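Local structure of uncharacterized protein (Mycolicibacterium smegmatis MC2 155, 6T84) at residues K34-S42 with I141-A152; V70-R78 with W162-N173. The protein is required for MmpL3-dependent transport of trehalose monomycolate to the mycobacterial cell wall, the chain here being most of its probably cytoplasmic N-terminal domain. One frame throughout, in Å; residues are numbered along the deposited sequence.

From the N terminus the chain reaches the loop 34-42, which follows strand 28-29. Contact 1 closes a long excursion where the hairpin of 141-152 returns to this loop, with 98 residues between its segments. Contact 2 opens inside that excursion, on strand 71-77, and is completed only after it, where helix 159-175 packs against the sheet; the two closures therefore cross along the chain. They meet at neighbouring antiparallel strands, 71-77 and 148-153, where Thr149 bonds through its backbone to Leu76 and through its hydroxyl to Asn173. The loop thus covers one face of the central sheet and the helix covers the other.

Contact 1 of 2, residues K34-S42 with I141-A152; sequences KRWKRGVMS and IMWNEQNWTLVA. With SO4 (sulfate ion), chain C.
The loop 34-42, with 3-10 turns near its start and around Val40, runs over the hairpin within 141-152, its backbone coming nearest where the CA atoms of Gly39 and Trp143 lie 6.3 Å apart. Glu145, at the hairpin turn, grips two backbone N-H groups of the loop and the Trp143 indole with its carboxylate, which a chain extended beyond CG (chi2 -173°) carries across to the loop. Glu145 OE1 receives Lys37 N on its syn lone pair at 2.9 Å, while Glu145 OE2 takes Arg38 N at 2.8 Å from above the carboxylate plane. The anti lone pair of OE2 is used by Trp143 NE1 in a nearly straight bond (173°) lying in the indole plane, and a water joins OE1 to Arg35 O. These bonds fix the rotation of the carboxylate; the guanidinium of Arg38 turns away to a salt bridge with Asp100.

Gly39 CA sits over the six-membered ring of Trp143 as a CH-pi contact, 3.5 Å from its centroid, too close to leave room for a side chain against Trp143 CE2; its positive phi by itself also favours glycine. Leu150 CB lies against the opposite face of the indole, toward its rim. The loop covers one face of the large antiparallel sheet, where aromatic rings gather: Trp36 stands T-shaped on Trp148, its NE1 edge pointing into the five-membered ring with the planes at 87°. Leu150 CD2 lies over one face of Trp36. Beyond Gly39, Val40 CG1 touches Ala152 CB (3.7 Å) and, on another side, Ile141 CD1. At the outer end, a sulfate, probably from the crystallisation liquor, accepts Trp148 NE1 on O4 (3.0 Å) and Asn147 ND2 on O1 (2.8 Å).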
loop_
_atom_site.group_PDB
_atom_site.type_symbol
_atom_site.label_atom_id
_atom_site.label_comp_id
_atom_site.label_asym_id
_atom_site.label_seq_id
_atom_site.Cartn_x
_atom_site.Cartn_y
_atom_site.Cartn_z
ATOM N N LYS A 34 6.519 -12.770 0.242
ATOM C CA LYS A 34 7.450 -12.907 -0.858
ATOM C C LYS A 34 6.919 -12.318 -2.143
ATOM O O LYS A 34 7.696 -12.110 -3.075
ATOM C CB LYS A 34 7.777 -14.393 -1.074
ATOM C CG LYS A 34 8.593 -15.004 0.061
ATOM C CD LYS A 34 8.966 -16.460 -0.240
ATOM C CE LYS A 34 9.887 -17.051 0.825
ATOM N NZ LYS A 34 9.227 -17.172 2.156
ATOM N N ARG A 35 5.626 -11.987 -2.218
ATOM C CA ARG A 35 5.135 -11.557 -3.515
ATOM C C ARG A 35 5.377 -10.083 -3.770
ATOM O O ARG A 35 5.205 -9.649 -4.912
ATOM C CB ARG A 35 3.670 -11.920 -3.769
ATOM C CG ARG A 35 2.703 -11.456 -2.754
ATOM C CD ARG A 35 1.302 -11.894 -3.152
ATOM N NE ARG A 35 1.202 -13.347 -3.249
ATOM C CZ ARG A 35 0.826 -13.998 -4.342
ATOM N NH1 ARG A 35 0.488 -13.322 -5.437
ATOM N NH2 ARG A 35 0.782 -15.327 -4.330
ATOM N N TRP A 36 5.801 -9.332 -2.754
ATOM C CA TRP A 36 6.023 -7.889 -2.905
ATOM C C TRP A 36 7.462 -7.524 -2.575
ATOM O O TRP A 36 8.072 -8.114 -1.671
ATOM C CB TRP A 36 5.082 -7.098 -1.983
ATOM C CG TRP A 36 3.670 -7.458 -2.251
ATOM C CD1 TRP A 36 2.958 -7.192 -3.387
ATOM C CD2 TRP A 36 2.813 -8.211 -1.404
ATOM N NE1 TRP A 36 1.686 -7.721 -3.276
ATOM C CE2 TRP A 36 1.563 -8.326 -2.056
ATOM C CE3 TRP A 36 2.968 -8.763 -0.126
ATOM C CZ2 TRP A 36 0.493 -9.013 -1.495
ATOM C CZ3 TRP A 36 1.895 -9.427 0.445
ATOM C CH2 TRP A 36 0.677 -9.554 -0.239
ATOM N N LYS A 37 8.024 -6.584 -3.336
ATOM C CA LYS A 37 9.454 -6.323 -3.261
ATOM C C LYS A 37 9.803 -4.885 -2.913
ATOM O O LYS A 37 10.970 -4.617 -2.596
ATOM C CB LYS A 37 10.140 -6.651 -4.603
ATOM C CG LYS A 37 9.813 -8.041 -5.162
ATOM C CD LYS A 37 10.667 -9.060 -4.489
ATOM C CE LYS A 37 10.672 -10.362 -5.245
ATOM N NZ LYS A 37 11.527 -11.340 -4.512
ATOM N N ARG A 38 8.859 -3.945 -3.014
ATOM C CA ARG A 38 9.197 -2.527 -2.884
ATOM C C ARG A 38 8.505 -1.911 -1.664
ATOM O O ARG A 38 8.051 -2.637 -0.778
ATOM C CB ARG A 38 8.848 -1.792 -4.187
ATOM C CG ARG A 38 9.618 -2.290 -5.384
ATOM C CD ARG A 38 9.550 -1.261 -6.502
ATOM N NE ARG A 38 10.147 -1.698 -7.736
ATOM C CZ ARG A 38 11.227 -1.142 -8.265
ATOM N NH1 ARG A 38 11.846 -0.129 -7.663
ATOM N NH2 ARG A 38 11.674 -1.576 -9.413
ATOM N N GLY A 39 8.423 -0.571 -1.604
ATOM C CA GLY A 39 7.831 0.078 -0.446
ATOM C C GLY A 39 8.516 -0.382 0.816
ATOM O O GLY A 39 9.753 -0.502 0.867
ATOM N N VAL A 40 7.721 -0.720 1.839
ATOM C CA VAL A 40 8.318 -1.233 3.075
ATOM C C VAL A 40 8.931 -2.609 2.943
ATOM O O VAL A 40 9.683 -3.015 3.842
ATOM C CB VAL A 40 7.363 -1.257 4.287
ATOM C CG1 VAL A 40 6.905 0.105 4.595
ATOM C CG2 VAL A 40 6.178 -2.131 4.035
ATOM N N MET A 41 8.662 -3.327 1.855
ATOM C CA MET A 41 9.193 -4.682 1.724
ATOM C C MET A 41 10.689 -4.699 1.431
ATOM O O MET A 41 11.344 -5.701 1.719
ATOM C CB MET A 41 8.470 -5.461 0.633
ATOM C CG MET A 41 6.988 -5.467 0.685
ATOM S SD MET A 41 6.327 -6.043 2.271
ATOM C CE MET A 41 4.597 -5.682 2.015
ATOM N N SER A 42 11.253 -3.606 0.911
ATOM C CA SER A 42 12.677 -3.647 0.592
ATOM C C SER A 42 13.564 -3.457 1.820
ATOM O O SER A 42 14.705 -3.931 1.826
ATOM C CB SER A 42 13.018 -2.645 -0.508
ATOM O OG SER A 42 12.674 -1.321 -0.130
ATOM N N ILE A 141 3.298 5.302 3.458
ATOM C CA ILE A 141 3.932 4.942 2.197
ATOM C C ILE A 141 2.858 4.224 1.388
ATOM O O ILE A 141 2.246 3.265 1.867
ATOM C CB ILE A 141 5.160 4.031 2.394
ATOM C CG1 ILE A 141 6.250 4.676 3.271
ATOM C CG2 ILE A 141 5.757 3.663 1.042
ATOM C CD1 ILE A 141 7.371 3.711 3.628
ATOM N N MET A 142 2.607 4.696 0.167
ATOM C CA MET A 142 1.689 4.054 -0.768
ATOM C C MET A 142 2.454 3.815 -2.052
ATOM O O MET A 142 3.179 4.704 -2.523
ATOM C CB MET A 142 0.483 4.967 -1.106
ATOM C CG MET A 142 -0.235 5.452 0.142
ATOM S SD MET A 142 -1.705 6.369 -0.315
ATOM C CE MET A 142 -1.270 7.948 0.347
ATOM N N TRP A 143 2.277 2.634 -2.664
ATOM C CA TRP A 143 3.047 2.350 -3.866
ATOM C C TRP A 143 2.356 1.246 -4.624
ATOM O O TRP A 143 1.505 0.550 -4.080
ATOM C CB TRP A 143 4.508 1.973 -3.579
ATOM C CG TRP A 143 4.719 0.559 -3.020
ATOM C CD1 TRP A 143 5.201 -0.510 -3.739
ATOM C CD2 TRP A 143 4.497 0.077 -1.671
ATOM N NE1 TRP A 143 5.302 -1.619 -2.908
ATOM C CE2 TRP A 143 4.864 -1.297 -1.653
ATOM C CE3 TRP A 143 4.045 0.678 -0.470
ATOM C CZ2 TRP A 143 4.797 -2.077 -0.500
ATOM C CZ3 TRP A 143 3.943 -0.101 0.654
ATOM C CH2 TRP A 143 4.348 -1.458 0.643
ATOM N N ASN A 144 2.721 1.094 -5.882
ATOM C CA ASN A 144 2.274 -0.076 -6.613
ATOM C C ASN A 144 3.444 -0.903 -7.108
ATOM O O ASN A 144 4.584 -0.441 -7.243
ATOM C CB ASN A 144 1.396 0.274 -7.785
ATOM C CG ASN A 144 2.213 0.869 -8.925
ATOM O OD1 ASN A 144 2.691 2.040 -8.849
ATOM N ND2 ASN A 144 2.403 0.078 -9.994
ATOM N N GLU A 145 3.122 -2.176 -7.349
ATOM C CA GLU A 145 3.993 -3.103 -8.064
ATOM C C GLU A 145 3.191 -3.583 -9.269
ATOM O O GLU A 145 2.172 -2.989 -9.621
ATOM C CB GLU A 145 4.504 -4.214 -7.132
ATOM C CG GLU A 145 5.274 -3.572 -5.971
ATOM C CD GLU A 145 5.979 -4.492 -5.032
ATOM O OE1 GLU A 145 6.341 -5.607 -5.433
ATOM O OE2 GLU A 145 6.234 -4.077 -3.880
ATOM N N GLN A 146 3.644 -4.653 -9.935
ATOM C CA GLN A 146 3.029 -4.950 -11.213
ATOM C C GLN A 146 1.522 -5.185 -11.101
ATOM O O GLN A 146 0.739 -4.645 -11.891
ATOM C CB GLN A 146 3.713 -6.151 -11.851
ATOM C CG GLN A 146 3.145 -6.417 -13.254
ATOM C CD GLN A 146 3.910 -7.461 -14.015
ATOM O OE1 GLN A 146 5.129 -7.529 -13.928
ATOM N NE2 GLN A 146 3.191 -8.280 -14.773
ATOM N N ASN A 147 1.099 -6.017 -10.146
ATOM C CA ASN A 147 -0.287 -6.421 -10.025
ATOM C C ASN A 147 -0.940 -6.045 -8.706
ATOM O O ASN A 147 -2.016 -6.582 -8.380
ATOM C CB ASN A 147 -0.316 -7.946 -10.201
ATOM C CG ASN A 147 0.097 -8.352 -11.584
ATOM O OD1 ASN A 147 -0.558 -7.963 -12.528
ATOM N ND2 ASN A 147 1.180 -9.140 -11.702
ATOM N N TRP A 148 -0.322 -5.124 -7.954
ATOM C CA TRP A 148 -0.813 -4.797 -6.620
ATOM C C TRP A 148 -0.598 -3.312 -6.335
ATOM O O TRP A 148 0.375 -2.729 -6.810
ATOM C CB TRP A 148 0.003 -5.571 -5.590
ATOM C CG TRP A 148 -0.224 -7.036 -5.698
ATOM C CD1 TRP A 148 0.472 -7.895 -6.487
ATOM C CD2 TRP A 148 -1.271 -7.778 -5.092
ATOM N NE1 TRP A 148 -0.057 -9.142 -6.389
ATOM C CE2 TRP A 148 -1.125 -9.119 -5.530
ATOM C CE3 TRP A 148 -2.320 -7.452 -4.228
ATOM C CZ2 TRP A 148 -1.997 -10.147 -5.132
ATOM C CZ3 TRP A 148 -3.161 -8.459 -3.784
ATOM C CH2 TRP A 148 -3.000 -9.805 -4.248
ATOM N N THR A 149 -1.483 -2.725 -5.559
ATOM C CA THR A 149 -1.300 -1.372 -5.025
ATOM C C THR A 149 -1.381 -1.559 -3.515
ATOM O O THR A 149 -2.273 -2.274 -3.014
ATOM C CB THR A 149 -2.453 -0.454 -5.492
ATOM O OG1 THR A 149 -2.448 -0.377 -6.941
ATOM C CG2 THR A 149 -2.353 0.979 -4.920
ATOM N N LEU A 150 -0.453 -0.903 -2.782
ATOM C CA LEU A 150 -0.255 -1.140 -1.353
ATOM C C LEU A 150 -0.185 0.157 -0.563
ATOM O O LEU A 150 0.270 1.204 -1.064
ATOM C CB LEU A 150 1.062 -1.900 -1.121
ATOM C CG LEU A 150 1.152 -3.272 -1.851
ATOM C CD1 LEU A 150 1.911 -3.086 -3.182
ATOM C CD2 LEU A 150 1.828 -4.298 -0.988
ATOM N N VAL A 151 -0.622 0.066 0.686
ATOM C CA VAL A 151 -0.492 1.146 1.659
ATOM C C VAL A 151 0.135 0.573 2.928
ATOM O O VAL A 151 -0.311 -0.465 3.435
ATOM C CB VAL A 151 -1.865 1.776 1.976
ATOM C CG1 VAL A 151 -1.752 2.756 3.203
ATOM C CG2 VAL A 151 -2.524 2.413 0.698
ATOM N N ALA A 152 1.148 1.266 3.462
ATOM C CA ALA A 152 1.764 0.906 4.725
ATOM C C ALA A 152 1.413 1.964 5.754
ATOM O O ALA A 152 1.495 3.177 5.474
ATOM C CB ALA A 152 3.282 0.763 4.600
HETATM S S SO4 C . 1.913 -11.430 -8.804
HETATM O O1 SO4 C . 2.382 -10.199 -9.464
HETATM O O2 SO4 C . 1.895 -12.517 -9.787
HETATM O O3 SO4 C . 2.816 -11.794 -7.708
HETATM O O4 SO4 C . 0.580 -11.362 -8.321
HETATM O O HOH W 1 4.377 -7.535 -6.394
#

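Contact 2 of 2, residues V70-R78 with W162-N173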
loop_
_atom_site.group_PDB
_atom_site.type_symbol
_atom_site.label_atom_id
_atom_site.label_comp_id
_atom_site.label_asym_id
_atom_site.label_seq_id
_atom_site.Cartn_x
_atom_site.Cartn_y
_atom_site.Cartn_z
ATOM N N VAL A 70 7.159 -2.898 12.189
ATOM C CA VAL A 70 7.508 -2.142 10.991
ATOM C C VAL A 70 6.268 -1.413 10.483
ATOM O O VAL A 70 6.241 -0.165 10.383
ATOM C CB VAL A 70 8.076 -3.029 9.871
ATOM C CG1 VAL A 70 8.211 -2.216 8.584
ATOM C CG2 VAL A 70 9.423 -3.631 10.265
ATOM N N ALA A 71 5.242 -2.185 10.144
ATOM C CA ALA A 71 4.082 -1.590 9.502
ATOM C C ALA A 71 2.929 -2.576 9.488
ATOM O O ALA A 71 3.132 -3.794 9.507
ATOM C CB ALA A 71 4.386 -1.259 8.033
ATOM N N THR A 72 1.720 -2.038 9.337
ATOM C CA THR A 72 0.560 -2.791 8.885
ATOM C C THR A 72 0.380 -2.434 7.409
ATOM O O THR A 72 0.412 -1.255 7.056
ATOM C CB THR A 72 -0.686 -2.382 9.683
ATOM O OG1 THR A 72 -0.526 -2.798 11.070
ATOM C CG2 THR A 72 -2.001 -2.986 9.120
ATOM N N VAL A 73 0.281 -3.430 6.553
ATOM C CA VAL A 73 0.203 -3.247 5.105
ATOM C C VAL A 73 -1.148 -3.721 4.605
ATOM O O VAL A 73 -1.643 -4.776 5.021
ATOM C CB VAL A 73 1.337 -4.027 4.404
ATOM C CG1 VAL A 73 1.237 -3.853 2.901
ATOM C CG2 VAL A 73 2.690 -3.514 4.919
ATOM N N ILE A 74 -1.712 -2.986 3.648
ATOM C CA ILE A 74 -2.897 -3.408 2.911
ATOM C C ILE A 74 -2.492 -3.486 1.450
ATOM O O ILE A 74 -1.970 -2.500 0.902
ATOM C CB ILE A 74 -4.038 -2.384 3.097
ATOM C CG1 ILE A 74 -4.412 -2.269 4.575
ATOM C CG2 ILE A 74 -5.256 -2.749 2.221
ATOM C CD1 ILE A 74 -5.434 -1.078 4.837
ATOM N N ALA A 75 -2.656 -4.677 0.837
ATOM C CA ALA A 75 -2.308 -4.898 -0.571
ATOM C C ALA A 75 -3.569 -5.217 -1.351
ATOM O O ALA A 75 -4.284 -6.158 -0.996
ATOM C CB ALA A 75 -1.344 -6.069 -0.734
ATOM N N LEU A 76 -3.836 -4.455 -2.418
ATOM C CA LEU A 76 -5.034 -4.625 -3.236
ATOM C C LEU A 76 -4.663 -5.057 -4.650
ATOM O O LEU A 76 -3.796 -4.450 -5.282
ATOM C CB LEU A 76 -5.817 -3.319 -3.297
ATOM C CG LEU A 76 -7.067 -3.280 -4.206
ATOM C CD1 LEU A 76 -8.144 -4.236 -3.690
ATOM C CD2 LEU A 76 -7.663 -1.807 -4.300
ATOM N N HIS A 77 -5.297 -6.117 -5.137
ATOM C CA HIS A 77 -4.946 -6.597 -6.469
ATOM C C HIS A 77 -5.423 -5.665 -7.579
ATOM O O HIS A 77 -6.544 -5.158 -7.547
ATOM C CB HIS A 77 -5.559 -7.984 -6.686
ATOM C CG HIS A 77 -5.092 -8.633 -7.945
ATOM N ND1 HIS A 77 -5.881 -8.749 -9.081
ATOM C CD2 HIS A 77 -3.917 -9.248 -8.237
ATOM C CE1 HIS A 77 -5.197 -9.381 -10.021
ATOM N NE2 HIS A 77 -4.005 -9.697 -9.537
ATOM N N ARG A 78 -4.558 -5.440 -8.575
ATOM C CA ARG A 78 -4.879 -4.575 -9.721
ATOM C C ARG A 78 -5.453 -5.405 -10.861
ATOM O O ARG A 78 -4.982 -6.519 -11.167
ATOM C CB ARG A 78 -3.623 -3.936 -10.293
ATOM C CG ARG A 78 -2.868 -2.981 -9.397
ATOM C CD ARG A 78 -1.538 -2.593 -10.075
ATOM N NE ARG A 78 -1.785 -1.894 -11.340
ATOM C CZ ARG A 78 -1.990 -0.587 -11.395
ATOM N NH1 ARG A 78 -1.947 0.116 -10.263
ATOM N NH2 ARG A 78 -2.233 0.010 -12.554
ATOM N N TRP A 162 -7.752 1.003 9.947
ATOM C CA TRP A 162 -7.777 -0.068 8.944
ATOM C C TRP A 162 -8.876 0.185 7.936
ATOM O O TRP A 162 -8.648 0.046 6.726
ATOM C CB TRP A 162 -7.961 -1.454 9.596
ATOM C CG TRP A 162 -6.954 -1.752 10.681
ATOM C CD1 TRP A 162 -5.700 -1.215 10.818
ATOM C CD2 TRP A 162 -7.161 -2.615 11.812
ATOM N NE1 TRP A 162 -5.112 -1.706 11.970
ATOM C CE2 TRP A 162 -5.993 -2.548 12.607
ATOM C CE3 TRP A 162 -8.235 -3.426 12.236
ATOM C CZ2 TRP A 162 -5.867 -3.251 13.828
ATOM C CZ3 TRP A 162 -8.095 -4.154 13.413
ATOM C CH2 TRP A 162 -6.918 -4.064 14.200
ATOM N N ASP A 163 -10.065 0.606 8.395
ATOM C CA ASP A 163 -11.130 0.948 7.446
ATOM C C ASP A 163 -10.725 2.130 6.558
ATOM O O ASP A 163 -10.965 2.105 5.347
ATOM C CB ASP A 163 -12.402 1.285 8.209
ATOM C CG ASP A 163 -13.198 0.061 8.594
ATOM O OD1 ASP A 163 -12.926 -1.034 8.039
ATOM O OD2 ASP A 163 -14.129 0.205 9.413
ATOM N N GLU A 164 -10.105 3.180 7.127
ATOM C CA GLU A 164 -9.694 4.267 6.271
ATOM C C GLU A 164 -8.599 3.813 5.310
ATOM O O GLU A 164 -8.525 4.271 4.174
ATOM C CB GLU A 164 -9.195 5.412 7.156
ATOM C CG GLU A 164 -8.806 6.698 6.386
ATOM C CD GLU A 164 -9.885 7.263 5.432
ATOM O OE1 GLU A 164 -11.106 7.045 5.626
ATOM O OE2 GLU A 164 -9.491 7.955 4.468
ATOM N N GLY A 165 -7.777 2.845 5.724
ATOM C CA GLY A 165 -6.743 2.330 4.833
ATOM C C GLY A 165 -7.318 1.593 3.644
ATOM O O GLY A 165 -6.782 1.684 2.526
ATOM N N LEU A 166 -8.396 0.821 3.867
ATOM C CA LEU A 166 -9.072 0.200 2.722
ATOM C C LEU A 166 -9.538 1.260 1.751
ATOM O O LEU A 166 -9.364 1.105 0.547
ATOM C CB LEU A 166 -10.271 -0.671 3.120
ATOM C CG LEU A 166 -10.045 -1.910 3.975
ATOM C CD1 LEU A 166 -11.402 -2.526 4.221
ATOM C CD2 LEU A 166 -9.083 -2.878 3.277
ATOM N N ARG A 167 -10.139 2.345 2.253
ATOM C CA ARG A 167 -10.587 3.395 1.340
ATOM C C ARG A 167 -9.407 4.065 0.649
ATOM O O ARG A 167 -9.491 4.420 -0.537
ATOM C CB ARG A 167 -11.433 4.427 2.092
ATOM C CG ARG A 167 -12.015 5.513 1.207
ATOM C CD ARG A 167 -12.901 4.913 0.133
ATOM N NE ARG A 167 -14.056 4.233 0.716
ATOM C CZ ARG A 167 -14.920 3.498 0.025
ATOM N NH1 ARG A 167 -14.766 3.339 -1.280
ATOM N NH2 ARG A 167 -15.942 2.924 0.642
ATOM N N THR A 168 -8.304 4.276 1.381
ATOM C CA THR A 168 -7.141 4.943 0.801
ATOM C C THR A 168 -6.512 4.099 -0.311
ATOM O O THR A 168 -6.170 4.630 -1.378
ATOM C CB THR A 168 -6.152 5.238 1.920
ATOM O OG1 THR A 168 -6.811 6.121 2.868
ATOM C CG2 THR A 168 -4.893 6.013 1.364
ATOM N N VAL A 169 -6.322 2.788 -0.069
ATOM C CA VAL A 169 -5.682 1.966 -1.088
ATOM C C VAL A 169 -6.549 1.883 -2.332
ATOM O O VAL A 169 -6.030 1.870 -3.453
ATOM C CB VAL A 169 -5.237 0.577 -0.559
ATOM C CG1 VAL A 169 -6.432 -0.346 -0.400
ATOM C CG2 VAL A 169 -4.224 -0.027 -1.547
ATOM N N ARG A 170 -7.875 1.832 -2.149
ATOM C CA ARG A 170 -8.794 1.827 -3.292
ATOM C C ARG A 170 -8.678 3.122 -4.078
ATOM O O ARG A 170 -8.634 3.099 -5.306
ATOM C CB ARG A 170 -10.232 1.598 -2.815
ATOM C CG ARG A 170 -10.463 0.250 -2.062
ATOM C CD ARG A 170 -11.885 0.192 -1.431
ATOM N NE ARG A 170 -12.886 0.136 -2.496
ATOM C CZ ARG A 170 -14.190 0.008 -2.264
ATOM N NH1 ARG A 170 -14.627 -0.026 -1.006
ATOM N NH2 ARG A 170 -15.041 -0.083 -3.272
ATOM N N GLN A 171 -8.623 4.254 -3.388
ATOM C CA GLN A 171 -8.517 5.528 -4.083
ATOM C C GLN A 171 -7.190 5.648 -4.816
ATOM O O GLN A 171 -7.144 6.152 -5.945
ATOM C CB GLN A 171 -8.674 6.647 -3.038
ATOM C CG GLN A 171 -10.111 6.802 -2.524
ATOM C CD GLN A 171 -10.208 7.610 -1.209
ATOM O OE1 GLN A 171 -9.228 7.704 -0.461
ATOM N NE2 GLN A 171 -11.402 8.103 -0.886
ATOM N N PHE A 172 -6.092 5.271 -4.165
ATOM C CA PHE A 172 -4.791 5.330 -4.828
ATOM C C PHE A 172 -4.745 4.393 -6.030
ATOM O O PHE A 172 -4.240 4.761 -7.102
ATOM C CB PHE A 172 -3.694 5.030 -3.810
ATOM C CG PHE A 172 -2.289 5.264 -4.314
ATOM C CD1 PHE A 172 -1.911 6.491 -4.845
ATOM C CD2 PHE A 172 -1.327 4.271 -4.201
ATOM C CE1 PHE A 172 -0.595 6.706 -5.261
ATOM C CE2 PHE A 172 -0.024 4.448 -4.643
ATOM C CZ PHE A 172 0.355 5.669 -5.158
ATOM N N ASN A 173 -5.276 3.190 -5.886
ATOM C CA ASN A 173 -5.333 2.268 -7.011
ATOM C C ASN A 173 -6.108 2.854 -8.177
ATOM O O ASN A 173 -5.686 2.747 -9.339
ATOM C CB ASN A 173 -5.985 0.976 -6.499
ATOM C CG ASN A 173 -6.002 -0.082 -7.557
ATOM O OD1 ASN A 173 -4.951 -0.523 -8.027
ATOM N ND2 ASN A 173 -7.191 -0.473 -7.964
HETATM O O HOH W 2 -2.470 -2.075 12.859
#
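Ile74 and Leu76 of strand 71-77 point onto helix 162-173, which packs across one face of the antiparallel sheet in a layered alpha/beta contact. The short axes pass 8.9 Å apart at a crossing angle of -42°.

Most of the contact is apolar. Ile74 divides its branches: CD1 reaches the helix backbone at Gly165, 3.5 Å from its carbonyl carbon, where the missing side chain lets the methyl approach. Ile74 CG2 meets Val169 CG1 at 3.7 Å and, on a side chain crossing at about a right angle, Leu166 CD2. The other methyl of Val169, CG2, lies against Leu76 CB. A first torsion of 176° swings the Leu76 side chain opposite its own amide nitrogen, and Leu76 CD2 rests on Arg170 CA and Asn173 CB, each 3.9 Å away. Helix 10-21 flanks the early turns, where Trp17 packs edge-to-face with Trp162.

Polar groups lie toward the two ends. In one of two Arg78 conformers, Arg78 CG rests 3.5 Å from Asn173 OD1, an oxygen held by a hydrogen bond to Thr149 on the adjoining strand, and the guanidinium is anchored by the carbonyls of Leu176 and Val80. At the other end a water spans the layers, accepting from Trp162 NE1 at 2.8 Å and donating to Thr72 OG1 at 2.7 Å, a hydroxyl also hydrogen-bonded to Asp66 OD1.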